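Local coordinates for long form D7clu1 salivary protein (Culex quinquefasciatus, PDB 6V4C) that binds and sequesters host adenine nucleotides, most tightly ATP and ADP, and inhibits platelet aggregation and haemostasis during mosquito blood feeding, at residues 8-13 against 190-195; 147-152 against 258-263. One frame throughout, in Å; residues are numbered along the deposited sequence.

How the interactions relate
Along the chain the four segments alternate: 8-13, 147-152, 190-195, 258-263. Interaction 1 ties helix 8-22, in the first PBP/GOBP-like half of the protein, to the loop after helix 179-190 in the second; interaction 2 sets the start of helix 150-158 against the last turns of helix 249-263. Their centres lie about 12 Å apart and they touch directly, with M191 SD 3.6 Å from F151 CZ and M191 CG 3.7 Å from I259 CG2. Each contributes to the ADP pocket, E9 and A12 from interaction 1 and S263 from interaction 2. The nucleotide site thus draws on elements far apart in sequence, which these two contacts join.

Interaction 1: residues 8-13 against 190-195. With ADP (adenosine-5'-diphosphate), chain B.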
ATOM      1  N   PRO A   8      -5.658   8.791   2.542  1.00 43.46           N
ATOM      2  CA  PRO A   8      -5.284   8.692   1.120  1.00 43.61           C
ATOM      3  C   PRO A   8      -4.094   7.786   0.857  1.00 43.25           C
ATOM      4  O   PRO A   8      -4.008   7.206  -0.233  1.00 42.26           O
ATOM      5  CB  PRO A   8      -4.990  10.147   0.717  1.00 40.63           C
ATOM      6  CG  PRO A   8      -5.610  10.984   1.774  1.00 40.78           C
ATOM      7  CD  PRO A   8      -5.517  10.176   3.030  1.00 40.71           C
ATOM      8  N   GLU A   9      -3.168   7.652   1.814  1.00 36.57           N
ATOM      9  CA  GLU A   9      -2.032   6.752   1.631  1.00 37.91           C
ATOM     10  C   GLU A   9      -2.477   5.294   1.646  1.00 40.82           C
ATOM     11  O   GLU A   9      -2.002   4.484   0.840  1.00 40.68           O
ATOM     12  CB  GLU A   9      -0.976   7.007   2.712  1.00 33.85           C
ATOM     13  CG  GLU A   9       0.297   6.156   2.588  1.00 35.66           C
ATOM     14  CD  GLU A   9       0.200   4.811   3.300  1.00 39.62           C
ATOM     15  OE1 GLU A   9      -0.746   4.609   4.095  1.00 39.87           O
ATOM     16  OE2 GLU A   9       1.078   3.955   3.064  1.00 39.47           O
ATOM     17  N   GLU A  10      -3.353   4.948   2.557  1.00 38.73           N
ATOM     18  CA  GLU A  10      -3.954   3.614   2.594  1.00 40.48           C
ATOM     19  C   GLU A  10      -4.710   3.284   1.315  1.00 41.23           C
ATOM     20  O   GLU A  10      -4.529   2.309   0.846  1.00 45.99           O
ATOM     21  CB  GLU A  10      -4.841   3.437   3.778  1.00 61.76           C
ATOM     22  CG  GLU A  10      -4.195   3.630   5.058  1.00 60.42           C
ATOM     23  CD  GLU A  10      -5.104   3.553   6.237  1.00 61.37           C
ATOM     24  OE1 GLU A  10      -5.787   4.379   6.465  1.00 61.59           O
ATOM     25  OE2 GLU A  10      -5.076   2.642   6.845  1.00 61.94           O
ATOM     26  N   VAL A  11      -5.487   4.179   0.762  1.00 44.75           N
ATOM     27  CA  VAL A  11      -6.197   3.829  -0.475  1.00 44.41           C
ATOM     28  C   VAL A  11      -5.244   3.696  -1.613  1.00 44.67           C
ATOM     29  O   VAL A  11      -5.350   2.847  -2.274  1.00 44.39           O
ATOM     30  CB  VAL A  11      -7.311   4.811  -0.762  1.00 46.94           C
ATOM     31  CG1 VAL A  11      -7.992   4.481  -2.022  1.00 46.95           C
ATOM     32  CG2 VAL A  11      -8.214   5.002   0.388  1.00 45.92           C
ATOM     33  N   ALA A  12      -4.261   4.581  -1.696  1.00 45.32           N
ATOM     34  CA  ALA A  12      -3.294   4.488  -2.785  1.00 41.58           C
ATOM     35  C   ALA A  12      -2.485   3.200  -2.700  1.00 42.95           C
ATOM     36  O   ALA A  12      -2.190   2.574  -3.726  1.00 42.37           O
ATOM     37  CB  ALA A  12      -2.378   5.712  -2.783  1.00 41.12           C
ATOM     38  N   PHE A  13      -2.121   2.784  -1.485  1.00 40.44           N
ATOM     39  CA  PHE A  13      -1.428   1.510  -1.322  1.00 40.69           C
ATOM     40  C   PHE A  13      -2.281   0.349  -1.819  1.00 43.48           C
ATOM     41  O   PHE A  13      -1.794  -0.525  -2.547  1.00 43.01           O
ATOM     42  CB  PHE A  13      -1.045   1.298   0.142  1.00 41.54           C
ATOM     43  CG  PHE A  13      -0.205   0.067   0.378  1.00 42.45           C
ATOM     44  CD1 PHE A  13      -0.797  -1.167   0.615  1.00 44.19           C
ATOM     45  CD2 PHE A  13       1.179   0.146   0.361  1.00 40.05           C
ATOM     46  CE1 PHE A  13      -0.026  -2.294   0.826  1.00 46.12           C
ATOM     47  CE2 PHE A  13       1.956  -0.978   0.574  1.00 40.79           C
ATOM     48  CZ  PHE A  13       1.352  -2.198   0.807  1.00 43.19           C
ATOM     49  N   GLY A 190       4.434   0.103   7.905  1.00 37.32           N
ATOM     50  CA  GLY A 190       4.322   0.874   6.675  1.00 34.74           C
ATOM     51  C   GLY A 190       4.469   0.021   5.429  1.00 35.94           C
ATOM     52  O   GLY A 190       3.815   0.270   4.413  1.00 37.91           O
ATOM     53  N   MET A 191       5.335  -0.995   5.488  1.00 36.34           N
ATOM     54  CA  MET A 191       5.478  -1.961   4.406  1.00 38.82           C
ATOM     55  C   MET A 191       4.330  -2.956   4.349  1.00 39.10           C
ATOM     56  O   MET A 191       4.265  -3.746   3.401  1.00 37.24           O
ATOM     57  CB  MET A 191       6.776  -2.757   4.569  1.00 39.45           C
ATOM     58  CG  MET A 191       8.059  -1.976   4.334  1.00 38.50           C
ATOM     59  SD  MET A 191       9.502  -3.068   4.340  1.00 39.01           S
ATOM     60  CE  MET A 191       9.567  -3.561   6.062  1.00 38.67           C
ATOM     61  N   ARG A 192       3.443  -2.951   5.342  1.00 36.45           N
ATOM     62  CA  ARG A 192       2.376  -3.942   5.479  1.00 39.95           C
ATOM     63  C   ARG A 192       2.910  -5.350   5.735  1.00 40.11           C
ATOM     64  O   ARG A 192       2.175  -6.332   5.591  1.00 40.69           O
ATOM     65  CB  ARG A 192       1.379  -3.920   4.313  1.00 39.12           C
ATOM     66  CG  ARG A 192       0.268  -2.870   4.424  1.00 39.72           C
ATOM     67  CD  ARG A 192       0.789  -1.434   4.329  1.00 37.79           C
ATOM     68  NE  ARG A 192      -0.301  -0.478   4.141  1.00 39.12           N
ATOM     69  CZ  ARG A 192      -0.132   0.830   3.971  1.00 40.25           C
ATOM     70  NH1 ARG A 192       1.085   1.356   3.973  1.00 35.77           N
ATOM     71  NH2 ARG A 192      -1.185   1.617   3.803  1.00 39.34           N
ATOM     72  N   TRP A 193       4.189  -5.475   6.103  1.00 35.72           N
ATOM     73  CA  TRP A 193       4.674  -6.754   6.615  1.00 34.73           C
ATOM     74  C   TRP A 193       3.962  -7.114   7.911  1.00 39.60           C
ATOM     75  O   TRP A 193       3.694  -8.291   8.182  1.00 41.39           O
ATOM     76  CB  TRP A 193       6.184  -6.704   6.850  1.00 33.94           C
ATOM     77  CG  TRP A 193       7.006  -6.769   5.596  1.00 34.73           C
ATOM     78  CD1 TRP A 193       6.580  -6.551   4.319  1.00 36.45           C
ATOM     79  CD2 TRP A 193       8.400  -7.089   5.507  1.00 35.37           C
ATOM     80  NE1 TRP A 193       7.625  -6.711   3.437  1.00 36.70           N
ATOM     81  CE2 TRP A 193       8.752  -7.039   4.142  1.00 35.82           C
ATOM     82  CE3 TRP A 193       9.383  -7.410   6.448  1.00 34.88           C
ATOM     83  CZ2 TRP A 193      10.047  -7.298   3.697  1.00 35.45           C
ATOM     84  CZ3 TRP A 193      10.671  -7.665   6.003  1.00 36.99           C
ATOM     85  CH2 TRP A 193      10.990  -7.607   4.639  1.00 36.09           C
ATOM     86  N   MET A 194       3.669  -6.110   8.732  1.00 41.90           N
ATOM     87  CA  MET A 194       2.812  -6.254   9.898  1.00 43.55           C
ATOM     88  C   MET A 194       1.508  -5.532   9.603  1.00 44.97           C
ATOM     89  O   MET A 194       1.520  -4.372   9.177  1.00 42.47           O
ATOM     90  CB  MET A 194       3.471  -5.648  11.141  1.00 42.75           C
ATOM     91  CG  MET A 194       2.711  -5.893  12.443  1.00 44.67           C
ATOM     92  SD  MET A 194       3.358  -4.940  13.835  1.00 46.05           S
ATOM     93  CE  MET A 194       4.107  -6.201  14.854  1.00 45.76           C
ATOM     94  N   LYS A 195       0.389  -6.221   9.806  1.00 47.18           N
ATOM     95  CA  LYS A 195      -0.912  -5.635   9.543  1.00 48.34           C
ATOM     96  C   LYS A 195      -1.309  -4.695  10.678  1.00 50.09           C
ATOM     97  O   LYS A 195      -0.611  -4.562  11.687  1.00 48.96           O
ATOM     98  CB  LYS A 195      -1.959  -6.730   9.336  1.00 51.39           C
ATOM     99  CG  LYS A 195      -1.637  -7.661   8.177  1.00 52.80           C
ATOM    100  CD  LYS A 195      -2.826  -8.524   7.775  1.00 55.71           C
ATOM    101  CE  LYS A 195      -3.156  -9.581   8.814  1.00 61.97           C
ATOM    102  NZ  LYS A 195      -3.836 -10.755   8.190  1.00 63.90           N
TER
HETATM  103  PB  ADP B 301      -0.917  12.692  -9.773  1.00101.52           P
HETATM  104  O1B ADP B 301      -0.821  14.046  -9.534  1.00 91.20           O
HETATM  105  O2B ADP B 301      -0.843  12.336 -11.139  1.00 96.22           O
HETATM  106  O3B ADP B 301      -2.034  12.151  -9.193  1.00 68.12           O
HETATM  107  PA  ADP B 301       1.565  11.214 -10.101  1.00 79.03           P
HETATM  108  O1A ADP B 301       2.817  11.917 -10.510  1.00 84.75           O
HETATM  109  O2A ADP B 301       0.958  10.629 -11.236  1.00 83.86           O
HETATM  110  O3A ADP B 301       0.541  12.138  -9.408  1.00 90.78           O
HETATM  111  O5' ADP B 301       1.485  10.224  -8.946  1.00 65.88           O
HETATM  112  C5' ADP B 301       0.264   9.676  -8.497  1.00 50.69           C
HETATM  113  C4' ADP B 301       0.468   8.374  -7.759  1.00 45.00           C
HETATM  114  O4' ADP B 301       0.765   8.583  -6.401  1.00 38.50           O
HETATM  115  C3' ADP B 301      -0.731   7.472  -7.579  1.00 46.23           C
HETATM  116  O3' ADP B 301      -0.950   6.649  -8.678  1.00 47.88           O
HETATM  117  C2' ADP B 301      -0.484   6.709  -6.281  1.00 42.59           C
HETATM  118  O2' ADP B 301      -0.059   5.441  -6.545  1.00 44.13           O
HETATM  119  C1' ADP B 301       0.704   7.409  -5.708  1.00 41.77           C
HETATM  120  N9  ADP B 301       0.612   7.731  -4.319  1.00 34.48           N
HETATM  121  C8  ADP B 301      -0.356   8.440  -3.767  1.00 34.32           C
HETATM  122  N7  ADP B 301      -0.207   8.643  -2.525  1.00 35.00           N
HETATM  123  C5  ADP B 301       0.936   8.018  -2.207  1.00 34.60           C
HETATM  124  C6  ADP B 301       1.649   7.865  -1.023  1.00 29.09           C
HETATM  125  N6  ADP B 301       1.290   8.338   0.120  1.00 30.55           N
HETATM  126  N1  ADP B 301       2.759   7.170  -1.054  1.00 34.69           N
HETATM  127  C2  ADP B 301       3.140   6.655  -2.181  1.00 34.44           C
HETATM  128  N3  ADP B 301       2.578   6.748  -3.331  1.00 33.62           N
HETATM  129  C4  ADP B 301       1.466   7.447  -3.311  1.00 34.58           C
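E9 and R192 meet tip to tip in an end-on salt bridge with one guanidinium nitrogen for each carboxylate oxygen. NH1 of R192 lies 2.8 Å from E9 OE2, on its syn lone pair, and NH2 lies 3.0 Å from E9 OE1, also on the syn side but tilted out of the carboxylate plane. The two planar groups are turned 41° from each other. Y266 OH makes a further hydrogen bond to E9 OE2. R192 NH1 also donates to G190 O at 3.0 Å, nearly in the guanidinium plane, which restrains the group's rotation.

Stacking supplies the second component. F13 CG is anti to the backbone N (chi1 -174°), which directs the ring out to R192. The guanidinium lies flat over one face of F13, planes 5° apart and centres 3.9 Å apart, a cation-pi contact; R192 CD adds a CH-pi contact, 3.8 Å from the ring centroid.

The ligand is met by van der Waals contacts: A12 CB packs 3.5 Å from ADP C8, and E9 CG lies against ADP N6 at 3.4 Å. Since R192 grips E9, a residue of the ADP pocket, it is a second-shell partner.

R192 closes a Schellman motif after helix 179-190, facing the first turns of helix 8-22; M191 packs on helix 249-263, and E9 on helix 130-139.

Interaction 2: residues 147-152 against 258-263; sequences GISIFR and YIEVRS
S149 and S263 each hold OG between their own backbone N and carbonyl carbon (chi1 85° and 74°), the crowded position, while E260 sends CG anti to its backbone N and then runs extended to its carboxylate. The result is two hydrogen bonds across the contact. S149 OG donates to the anti lone pair of E260 OE2, 2.9 Å away, and I150 N donates to S263 OG, also at 2.9 Å. S263 OG in turn donates to E260 O at 2.8 Å, so one hydroxyl accepts from the first turn of helix 150-158 and donates within its own helix.

S149 is the N-cap of helix 150-158: its OG accepts from R152 N at 3.0 Å with an N-H...O angle of 166°. This places the cap of helix 150-158 against the C-terminal part of helix 249-263. E260 OE1, the other carboxylate oxygen, forms a salt bridge with R170.

Apolar contacts flank these bonds. F151 crosses E260 obliquely, its CD2 3.4 Å from E260 CB, and its CE2 lies 4.3 Å from I259 CG2. I150 CG2 packs 3.8 Å from S263 CB. K144, an ADP-binding residue, donates from NZ to both I148 O and S263 O.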
ATOM      1  N   GLY A 147       6.254  10.892  -2.585  1.00 38.43           N
ATOM      2  CA  GLY A 147       7.513  11.583  -2.771  1.00 39.86           C
ATOM      3  C   GLY A 147       8.550  11.345  -1.692  1.00 41.11           C
ATOM      4  O   GLY A 147       9.706  11.751  -1.870  1.00 40.47           O
ATOM      5  N   ILE A 148       8.178  10.711  -0.582  1.00 38.40           N
ATOM      6  CA  ILE A 148       9.116  10.351   0.472  1.00 35.29           C
ATOM      7  C   ILE A 148       8.962   8.865   0.761  1.00 35.19           C
ATOM      8  O   ILE A 148       7.842   8.337   0.772  1.00 34.02           O
ATOM      9  CB  ILE A 148       8.912  11.206   1.745  1.00 34.12           C
ATOM     10  CG1 ILE A 148      10.004  10.912   2.779  1.00 34.10           C
ATOM     11  CG2 ILE A 148       7.530  10.977   2.341  1.00 35.67           C
ATOM     12  CD1 ILE A 148       9.955  11.823   3.996  1.00 34.02           C
ATOM     13  N   SER A 149      10.082   8.180   0.972  1.00 33.36           N
ATOM     14  CA  SER A 149      10.018   6.748   1.225  1.00 33.08           C
ATOM     15  C   SER A 149       9.494   6.477   2.632  1.00 31.10           C
ATOM     16  O   SER A 149       9.512   7.343   3.510  1.00 32.78           O
ATOM     17  CB  SER A 149      11.384   6.084   1.030  1.00 30.84           C
ATOM     18  OG  SER A 149      12.190   6.169   2.195  1.00 31.98           O
ATOM     19  N   ILE A 150       9.007   5.252   2.833  1.00 33.53           N
ATOM     20  CA  ILE A 150       8.477   4.874   4.141  1.00 32.94           C
ATOM     21  C   ILE A 150       9.589   4.858   5.185  1.00 31.71           C
ATOM     22  O   ILE A 150       9.382   5.254   6.339  1.00 31.95           O
ATOM     23  CB  ILE A 150       7.716   3.536   4.057  1.00 31.29           C
ATOM     24  CG1 ILE A 150       7.159   3.132   5.425  1.00 35.92           C
ATOM     25  CG2 ILE A 150       8.617   2.436   3.509  1.00 32.11           C
ATOM     26  CD1 ILE A 150       6.112   4.079   5.973  1.00 34.06           C
ATOM     27  N   PHE A 151      10.793   4.435   4.789  1.00 32.88           N
ATOM     28  CA  PHE A 151      11.905   4.390   5.733  1.00 34.96           C
ATOM     29  C   PHE A 151      12.362   5.789   6.122  1.00 33.20           C
ATOM     30  O   PHE A 151      12.669   6.045   7.291  1.00 32.83           O
ATOM     31  CB  PHE A 151      13.064   3.576   5.153  1.00 35.24           C
ATOM     32  CG  PHE A 151      12.708   2.146   4.873  1.00 36.02           C
ATOM     33  CD1 PHE A 151      12.707   1.209   5.889  1.00 41.60           C
ATOM     34  CD2 PHE A 151      12.355   1.745   3.597  1.00 39.89           C
ATOM     35  CE1 PHE A 151      12.368  -0.107   5.637  1.00 43.49           C
ATOM     36  CE2 PHE A 151      12.017   0.426   3.338  1.00 42.30           C
ATOM     37  CZ  PHE A 151      12.022  -0.497   4.360  1.00 40.23           C
ATOM     38  N   ARG A 152      12.416   6.707   5.154  1.00 34.10           N
ATOM     39  CA  ARG A 152      12.790   8.083   5.465  1.00 33.47           C
ATOM     40  C   ARG A 152      11.701   8.769   6.279  1.00 34.57           C
ATOM     41  O   ARG A 152      11.996   9.508   7.226  1.00 32.81           O
ATOM     42  CB  ARG A 152      13.077   8.843   4.168  1.00 33.62           C
ATOM     43  CG  ARG A 152      13.394  10.321   4.348  1.00 33.83           C
ATOM     44  CD  ARG A 152      14.625  10.534   5.209  1.00 34.42           C
ATOM     45  NE  ARG A 152      14.924  11.958   5.362  1.00 34.89           N
ATOM     46  CZ  ARG A 152      15.793  12.452   6.238  1.00 34.81           C
ATOM     47  NH1 ARG A 152      16.455  11.640   7.050  1.00 33.65           N
ATOM     48  NH2 ARG A 152      15.994  13.761   6.305  1.00 36.29           N
ATOM     49  N   TYR A 258      14.530  -2.171  -2.655  1.00 32.99           N
ATOM     50  CA  TYR A 258      13.553  -2.024  -3.727  1.00 33.30           C
ATOM     51  C   TYR A 258      12.190  -1.621  -3.181  1.00 33.36           C
ATOM     52  O   TYR A 258      11.499  -0.789  -3.782  1.00 34.43           O
ATOM     53  CB  TYR A 258      13.473  -3.315  -4.536  1.00 34.48           C
ATOM     54  CG  TYR A 258      12.765  -3.173  -5.859  1.00 36.90           C
ATOM     55  CD1 TYR A 258      12.968  -2.060  -6.666  1.00 37.04           C
ATOM     56  CD2 TYR A 258      11.906  -4.163  -6.312  1.00 38.36           C
ATOM     57  CE1 TYR A 258      12.324  -1.934  -7.881  1.00 39.61           C
ATOM     58  CE2 TYR A 258      11.260  -4.049  -7.526  1.00 40.00           C
ATOM     59  CZ  TYR A 258      11.471  -2.934  -8.307  1.00 44.38           C
ATOM     60  OH  TYR A 258      10.824  -2.825  -9.516  1.00 45.75           O
ATOM     61  N   ILE A 259      11.787  -2.188  -2.039  1.00 31.69           N
ATOM     62  CA  ILE A 259      10.591  -1.703  -1.353  1.00 30.23           C
ATOM     63  C   ILE A 259      10.691  -0.204  -1.101  1.00 32.94           C
ATOM     64  O   ILE A 259       9.748   0.553  -1.365  1.00 32.60           O
ATOM     65  CB  ILE A 259      10.355  -2.482  -0.045  1.00 31.09           C
ATOM     66  CG1 ILE A 259       9.903  -3.915  -0.339  1.00 34.09           C
ATOM     67  CG2 ILE A 259       9.335  -1.758   0.822  1.00 30.35           C
ATOM     68  CD1 ILE A 259       9.868  -4.817   0.889  1.00 32.63           C
ATOM     69  N   GLU A 260      11.840   0.246  -0.591  1.00 34.22           N
ATOM     70  CA  GLU A 260      12.007   1.664  -0.277  1.00 35.61           C
ATOM     71  C   GLU A 260      11.824   2.533  -1.512  1.00 34.59           C
ATOM     72  O   GLU A 260      11.101   3.536  -1.477  1.00 35.71           O
ATOM     73  CB  GLU A 260      13.379   1.914   0.346  1.00 35.51           C
ATOM     74  CG  GLU A 260      13.611   3.381   0.641  1.00 35.91           C
ATOM     75  CD  GLU A 260      14.735   3.634   1.618  1.00 38.38           C
ATOM     76  OE1 GLU A 260      15.613   2.759   1.770  1.00 40.46           O
ATOM     77  OE2 GLU A 260      14.731   4.716   2.239  1.00 37.46           O
ATOM     78  N   VAL A 261      12.478   2.167  -2.619  1.00 32.66           N
ATOM     79  CA  VAL A 261      12.366   2.949  -3.847  1.00 33.52           C
ATOM     80  C   VAL A 261      10.916   3.021  -4.313  1.00 34.64           C
ATOM     81  O   VAL A 261      10.428   4.083  -4.716  1.00 33.20           O
ATOM     82  CB  VAL A 261      13.301   2.389  -4.937  1.00 33.77           C
ATOM     83  CG1 VAL A 261      12.933   2.956  -6.300  1.00 36.67           C
ATOM     84  CG2 VAL A 261      14.746   2.714  -4.609  1.00 35.14           C
ATOM     85  N   ARG A 262      10.201   1.896  -4.254  1.00 38.26           N
ATOM     86  CA  ARG A 262       8.818   1.871  -4.714  1.00 38.95           C
ATOM     87  C   ARG A 262       7.875   2.622  -3.782  1.00 38.40           C
ATOM     88  O   ARG A 262       6.808   3.062  -4.225  1.00 40.31           O
ATOM     89  CB  ARG A 262       8.345   0.424  -4.873  1.00 42.52           C
ATOM     90  CG  ARG A 262       9.088  -0.366  -5.940  1.00 44.34           C
ATOM     91  CD  ARG A 262       9.209  -1.837  -5.547  1.00 47.63           C
ATOM     92  NE  ARG A 262       7.913  -2.474  -5.357  1.00 53.25           N
ATOM     93  CZ  ARG A 262       7.712  -3.556  -4.611  1.00 47.99           C
ATOM     94  NH1 ARG A 262       8.724  -4.125  -3.961  1.00 43.52           N
ATOM     95  NH2 ARG A 262       6.492  -4.062  -4.506  1.00 52.63           N
ATOM     96  N   SER A 263       8.244   2.785  -2.509  1.00 34.41           N
ATOM     97  CA  SER A 263       7.354   3.404  -1.533  1.00 35.03           C
ATOM     98  C   SER A 263       7.210   4.905  -1.727  1.00 35.57           C
ATOM     99  O   SER A 263       6.302   5.499  -1.137  1.00 33.14           O
ATOM    100  CB  SER A 263       7.819   3.106  -0.102  1.00 33.92           C
ATOM    101  OG  SER A 263       8.969   3.864   0.248  1.00 31.90           O
TER